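Local coordinates for UPF0434 family protein (Haloferax volcanii, PDB 6F5Z) that probably activates methyltransferases as the small Trm112 partner of a holoenzyme, here in complex with the putative methyltransferase Hvo_0019, at residues Glu29-Arg34 against Pro45-Gly49; Gly41-Pro45 against Pro55-Arg59. One frame throughout, in Å; residues are numbered along the deposited sequence.

Contacts 1 and 2 follow one another along strand 43-47, their centres about 14 Å apart, and share Pro45. Contact 1 sets the C-terminal end of that strand, Pro45-Glu47, and the turn after it against Glu29-Arg34, where the chain passes from the small sheet 24-26/29-31 into the hairpin 33-37/43-47. Contact 2 lies at the surface, where the C-terminal segment Pro55-Arg59 folds back over the start of the strand. They meet directly at Arg34, whose CB lies 3.7 Å from Tyr44 O. The methyltransferase chain comes near both: its Asp85 packs on Glu29 of contact 1, and its Asp93 on Pro55 and Met58, in the C-terminal segment of contact 2.

Contact 1 (Glu29-Arg34 against Pro45-Gly49); sequences EIIEGR and PIEDG
Ile46 lays its CD1 methyl 4.0 Å from CG2 of Ile30, the two branched chains crossing obliquely. CG1 of Ile46 is set anti to its own carbonyl carbon (chi1 -61°), which sends CD1 past Gly33, whose backbone (phi 161°) lies in a region open essentially to glycine. Both isoleucines are buried, with Met6, Val22 and Leu20 packed on them, which suits apolar side chains. Gly33 and Ile46 form an antiparallel hydrogen-bonded pair: Ile46 N gives a nearly straight bond of 2.9 Å to Gly33 O, and Gly33 N returns a longer one of 3.3 Å to Ile46 O. This is the open end of the hairpin made by strands 33-37 and 43-47, in a domain of the zinc beta-ribbon clan. Just before it, Ile31 and Glu32 both face Glu24 in a classic beta bulge, and the chain leaves strand 29-31 and turns a corner at Glu32 into strand 33-37. Ile31 O takes a 2.8 Å bond from Gly49 N. Gly49, at positive phi, also brings its CA to 3.4 Å from Ile30 O in a CA-H...O contact; a side chain there would crowd the carboxylate of Glu29, whose OE2 is hydrogen-bonded to Met1 N. Glu32, bent at chi2 (-62°), folds its carboxylate over the turn; Asp48 N reaches OE2 at 3.1 Å from above the carboxylate plane, while OE1 and Ile46 O share a water.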
loop_
_atom_site.group_PDB
_atom_site.type_symbol
_atom_site.label_atom_id
_atom_site.label_comp_id
_atom_site.label_asym_id
_atom_site.label_seq_id
_atom_site.Cartn_x
_atom_site.Cartn_y
_atom_site.Cartn_z
ATOM N N GLU C 29 -21.772 -26.398 9.802
ATOM C CA GLU C 29 -20.445 -26.993 9.952
ATOM C C GLU C 29 -20.350 -28.426 9.406
ATOM O O GLU C 29 -21.021 -29.309 9.912
ATOM C CB GLU C 29 -20.021 -26.951 11.441
ATOM C CG GLU C 29 -18.602 -27.449 11.688
ATOM C CD GLU C 29 -17.490 -26.628 11.064
ATOM O OE1 GLU C 29 -17.746 -25.480 10.630
ATOM O OE2 GLU C 29 -16.342 -27.124 11.054
ATOM N N ILE C 30 -19.508 -28.665 8.390
ATOM C CA ILE C 30 -19.239 -30.011 7.896
ATOM C C ILE C 30 -18.037 -30.541 8.670
ATOM O O ILE C 30 -16.947 -29.956 8.590
ATOM C CB ILE C 30 -18.964 -30.014 6.383
ATOM C CG1 ILE C 30 -20.105 -29.342 5.589
ATOM C CG2 ILE C 30 -18.741 -31.458 5.894
ATOM C CD1 ILE C 30 -21.533 -29.891 5.916
ATOM N N ILE C 31 -18.218 -31.666 9.385
ATOM C CA ILE C 31 -17.175 -32.219 10.257
ATOM C C ILE C 31 -16.485 -33.383 9.574
ATOM O O ILE C 31 -15.251 -33.445 9.601
ATOM C CB ILE C 31 -17.775 -32.638 11.623
ATOM C CG1 ILE C 31 -18.520 -31.449 12.285
ATOM C CG2 ILE C 31 -16.694 -33.227 12.543
ATOM C CD1 ILE C 31 -19.475 -31.817 13.371
ATOM N N GLU C 32 -17.260 -34.303 8.952
ATOM C CA GLU C 32 -16.681 -35.431 8.248
ATOM C C GLU C 32 -17.335 -35.523 6.887
ATOM O O GLU C 32 -18.534 -35.301 6.784
ATOM C CB GLU C 32 -16.909 -36.746 9.010
ATOM C CG GLU C 32 -16.258 -36.779 10.374
ATOM C CD GLU C 32 -14.743 -36.649 10.417
ATOM O OE1 GLU C 32 -14.086 -37.055 9.423
ATOM O OE2 GLU C 32 -14.217 -36.298 11.502
ATOM N N GLY C 33 -16.547 -35.854 5.871
ATOM C CA GLY C 33 -17.076 -35.937 4.527
ATOM C C GLY C 33 -15.946 -35.867 3.531
ATOM O O GLY C 33 -14.799 -36.167 3.872
ATOM N N ARG C 34 -16.289 -35.510 2.306
ATOM C CA ARG C 34 -15.264 -35.401 1.292
ATOM C C ARG C 34 -15.745 -34.496 0.176
ATOM O O ARG C 34 -16.946 -34.326 -0.026
ATOM C CB ARG C 34 -14.852 -36.787 0.750
ATOM C CG ARG C 34 -15.994 -37.530 0.081
ATOM C CD ARG C 34 -15.828 -39.067 0.117
ATOM N NE ARG C 34 -15.584 -39.509 1.485
ATOM C CZ ARG C 34 -16.534 -39.645 2.417
ATOM N NH1 ARG C 34 -17.817 -39.513 2.094
ATOM N NH2 ARG C 34 -16.207 -39.943 3.663
ATOM N N PRO C 45 -10.471 -35.405 1.384
ATOM C CA PRO C 45 -11.251 -35.671 2.604
ATOM C C PRO C 45 -11.433 -34.457 3.477
ATOM O O PRO C 45 -10.550 -33.605 3.533
ATOM C CB PRO C 45 -10.424 -36.737 3.319
ATOM C CG PRO C 45 -8.990 -36.401 2.928
ATOM C CD PRO C 45 -9.098 -35.937 1.474
ATOM N N ILE C 46 -12.544 -34.414 4.215
ATOM C CA ILE C 46 -12.788 -33.383 5.231
ATOM C C ILE C 46 -12.712 -34.153 6.528
ATOM O O ILE C 46 -13.496 -35.096 6.732
ATOM C CB ILE C 46 -14.167 -32.744 5.068
ATOM C CG1 ILE C 46 -14.288 -32.060 3.685
ATOM C CG2 ILE C 46 -14.448 -31.788 6.218
ATOM C CD1 ILE C 46 -15.750 -31.628 3.271
ATOM N N GLU C 47 -11.716 -33.814 7.359
ATOM C CA GLU C 47 -11.390 -34.568 8.547
ATOM C C GLU C 47 -11.468 -33.660 9.717
ATOM O O GLU C 47 -10.718 -32.687 9.780
ATOM C CB GLU C 47 -9.969 -35.152 8.418
ATOM C CG GLU C 47 -9.811 -36.007 7.174
ATOM C CD GLU C 47 -8.374 -36.353 6.842
ATOM O OE1 GLU C 47 -7.462 -35.526 7.067
ATOM O OE2 GLU C 47 -8.156 -37.500 6.407
ATOM N N ASP C 48 -12.415 -33.937 10.623
ATOM C CA ASP C 48 -12.651 -33.079 11.791
ATOM C C ASP C 48 -12.769 -31.596 11.361
ATOM O O ASP C 48 -12.138 -30.680 11.951
ATOM C CB ASP C 48 -11.566 -33.248 12.888
ATOM C CG ASP C 48 -11.978 -32.656 14.224
ATOM O OD1 ASP C 48 -13.197 -32.565 14.481
ATOM O OD2 ASP C 48 -11.076 -32.165 14.967
ATOM N N GLY C 49 -13.505 -31.383 10.273
ATOM C CA GLY C 49 -13.798 -30.045 9.768
ATOM C C GLY C 49 -12.750 -29.415 8.866
ATOM O O GLY C 49 -12.963 -28.309 8.340
HETATM O O HOH W 1 -13.467 -26.069 10.909
HETATM O O HOH W 2 -14.003 -37.737 6.806
#

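Contact 2 (Gly41-Pro45 against Pro55-Arg59); sequences GEVYP and PPDMR
With CG anti to the carbonyl carbon (chi1 -69°) and a bend at chi3 (-83°), Arg59 swings its guanidinium back against Tyr44 and the carbonyl of Val43. NH2 lies 3.4 Å from Tyr44 CD1, the ring and guanidinium planes turned 61° apart, and gives Val43 O a weak hydrogen bond of 3.2 Å. The same oxygen accepts a water at 2.9 Å. Pro45 presents CD over one face of the guanidinium, 3.9 Å from NH1, and NE is hydrogen-bonded to Leu54 O, the stronger polar tie on the group's rotation. Pro56 starts a short 3-10 turn, where a proline's fixed phi is well suited, and Arg59 N closes back on Pro56 O. The Pro56 ring leans on two side chains: CD is 3.8 Å from Tyr44 OH, a hydroxyl hydrogen-bonded to Asp11, and CG is 3.5 Å from CD of Glu42, whose chain crosses the proline at about a right angle. The turn thus lays the C-terminal tail against the start of strand 43-47. With an alanine at Glu42 the carboxylate is gone, and the Pro56 ring is likely to lose its cover on that side and the guanidinium its nearby opposite charge. Glu42 OE1 and Arg59 NH2 stay 5.0 Å apart, too far for a salt bridge, so any attraction is likely to be long-range, and the direct grip is packing, a weak hydrogen bond and a water.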
loop_
_atom_site.group_PDB
_atom_site.type_symbol
_atom_site.label_atom_id
_atom_site.label_comp_id
_atom_site.label_asym_id
_atom_site.label_seq_id
_atom_site.Cartn_x
_atom_site.Cartn_y
_atom_site.Cartn_z
ATOM N N GLY C 41 -12.063 -36.909 -10.559
ATOM C CA GLY C 41 -12.514 -37.974 -9.664
ATOM C C GLY C 41 -11.690 -38.027 -8.383
ATOM O O GLY C 41 -11.870 -38.937 -7.564
ATOM N N GLU C 42 -10.777 -37.041 -8.175
ATOM C CA GLU C 42 -9.937 -37.062 -6.968
ATOM C C GLU C 42 -10.804 -36.781 -5.719
ATOM O O GLU C 42 -11.758 -36.010 -5.767
ATOM C CB GLU C 42 -8.770 -36.057 -7.079
ATOM C CG GLU C 42 -7.763 -36.434 -8.162
ATOM C CD GLU C 42 -6.976 -37.730 -8.036
ATOM O OE1 GLU C 42 -6.935 -38.327 -6.934
ATOM O OE2 GLU C 42 -6.357 -38.125 -9.053
ATOM N N VAL C 43 -10.500 -37.482 -4.628
ATOM C CA VAL C 43 -11.244 -37.389 -3.377
ATOM C C VAL C 43 -10.405 -36.600 -2.377
ATOM O O VAL C 43 -9.308 -37.034 -2.036
ATOM C CB VAL C 43 -11.624 -38.791 -2.831
ATOM C CG1 VAL C 43 -12.365 -38.663 -1.484
ATOM C CG2 VAL C 43 -12.480 -39.564 -3.849
ATOM N N TYR C 44 -10.939 -35.472 -1.901
ATOM C CA TYR C 44 -10.284 -34.577 -0.931
ATOM C C TYR C 44 -11.051 -34.731 0.377
ATOM O O TYR C 44 -12.204 -34.281 0.477
ATOM C CB TYR C 44 -10.305 -33.145 -1.464
ATOM C CG TYR C 44 -9.568 -33.056 -2.787
ATOM C CD1 TYR C 44 -8.175 -33.057 -2.831
ATOM C CD2 TYR C 44 -10.260 -32.944 -3.992
ATOM C CE1 TYR C 44 -7.489 -32.984 -4.037
ATOM C CE2 TYR C 44 -9.579 -32.837 -5.209
ATOM C CZ TYR C 44 -8.190 -32.862 -5.223
ATOM O OH TYR C 44 -7.452 -32.777 -6.394
ATOM N N PRO C 45 -10.471 -35.405 1.384
ATOM C CA PRO C 45 -11.251 -35.671 2.604
ATOM C C PRO C 45 -11.433 -34.457 3.477
ATOM O O PRO C 45 -10.550 -33.605 3.533
ATOM C CB PRO C 45 -10.424 -36.737 3.319
ATOM C CG PRO C 45 -8.990 -36.401 2.928
ATOM C CD PRO C 45 -9.098 -35.937 1.474
ATOM N N PRO C 55 -2.856 -31.604 -3.625
ATOM C CA PRO C 55 -2.918 -32.489 -4.802
ATOM C C PRO C 55 -2.655 -33.927 -4.375
ATOM O O PRO C 55 -1.936 -34.155 -3.396
ATOM C CB PRO C 55 -1.755 -31.996 -5.667
ATOM C CG PRO C 55 -1.555 -30.618 -5.275
ATOM C CD PRO C 55 -1.826 -30.559 -3.804
ATOM N N PRO C 56 -3.302 -34.916 -5.025
ATOM C CA PRO C 56 -3.132 -36.325 -4.603
ATOM C C PRO C 56 -1.685 -36.822 -4.468
ATOM O O PRO C 56 -1.410 -37.617 -3.560
ATOM C CB PRO C 56 -3.917 -37.117 -5.672
ATOM C CG PRO C 56 -4.112 -36.149 -6.819
ATOM C CD PRO C 56 -4.233 -34.800 -6.169
ATOM N N ASP C 57 -0.754 -36.327 -5.316
ATOM C CA ASP C 57 0.666 -36.723 -5.256
ATOM C C ASP C 57 1.371 -36.345 -3.928
ATOM O O ASP C 57 2.398 -36.944 -3.595
ATOM C CB ASP C 57 1.444 -36.146 -6.452
ATOM C CG ASP C 57 1.106 -36.783 -7.794
ATOM O OD1 ASP C 57 0.577 -37.919 -7.801
ATOM O OD2 ASP C 57 1.377 -36.149 -8.838
ATOM N N MET C 58 0.796 -35.386 -3.165
ATOM C CA MET C 58 1.312 -34.908 -1.872
ATOM C C MET C 58 0.620 -35.520 -0.640
ATOM O O MET C 58 0.891 -35.094 0.496
ATOM C CB MET C 58 1.210 -33.385 -1.816
ATOM C CG MET C 58 2.117 -32.718 -2.792
ATOM S SD MET C 58 1.929 -30.938 -2.670
ATOM C CE MET C 58 2.873 -30.445 -4.149
ATOM N N ARG C 59 -0.282 -36.495 -0.859
ATOM C CA ARG C 59 -1.020 -37.179 0.209
ATOM C C ARG C 59 -0.724 -38.667 0.203
ATOM O O ARG C 59 -0.565 -39.241 -0.868
ATOM C CB ARG C 59 -2.527 -36.941 0.070
ATOM C CG ARG C 59 -2.947 -35.508 0.368
ATOM C CD ARG C 59 -4.450 -35.361 0.459
ATOM N NE ARG C 59 -5.076 -35.215 -0.855
ATOM C CZ ARG C 59 -5.882 -36.121 -1.401
ATOM N NH1 ARG C 59 -6.192 -37.228 -0.741
ATOM N NH2 ARG C 59 -6.399 -35.917 -2.604
HETATM O O HOH W 3 -8.724 -39.416 -0.534
#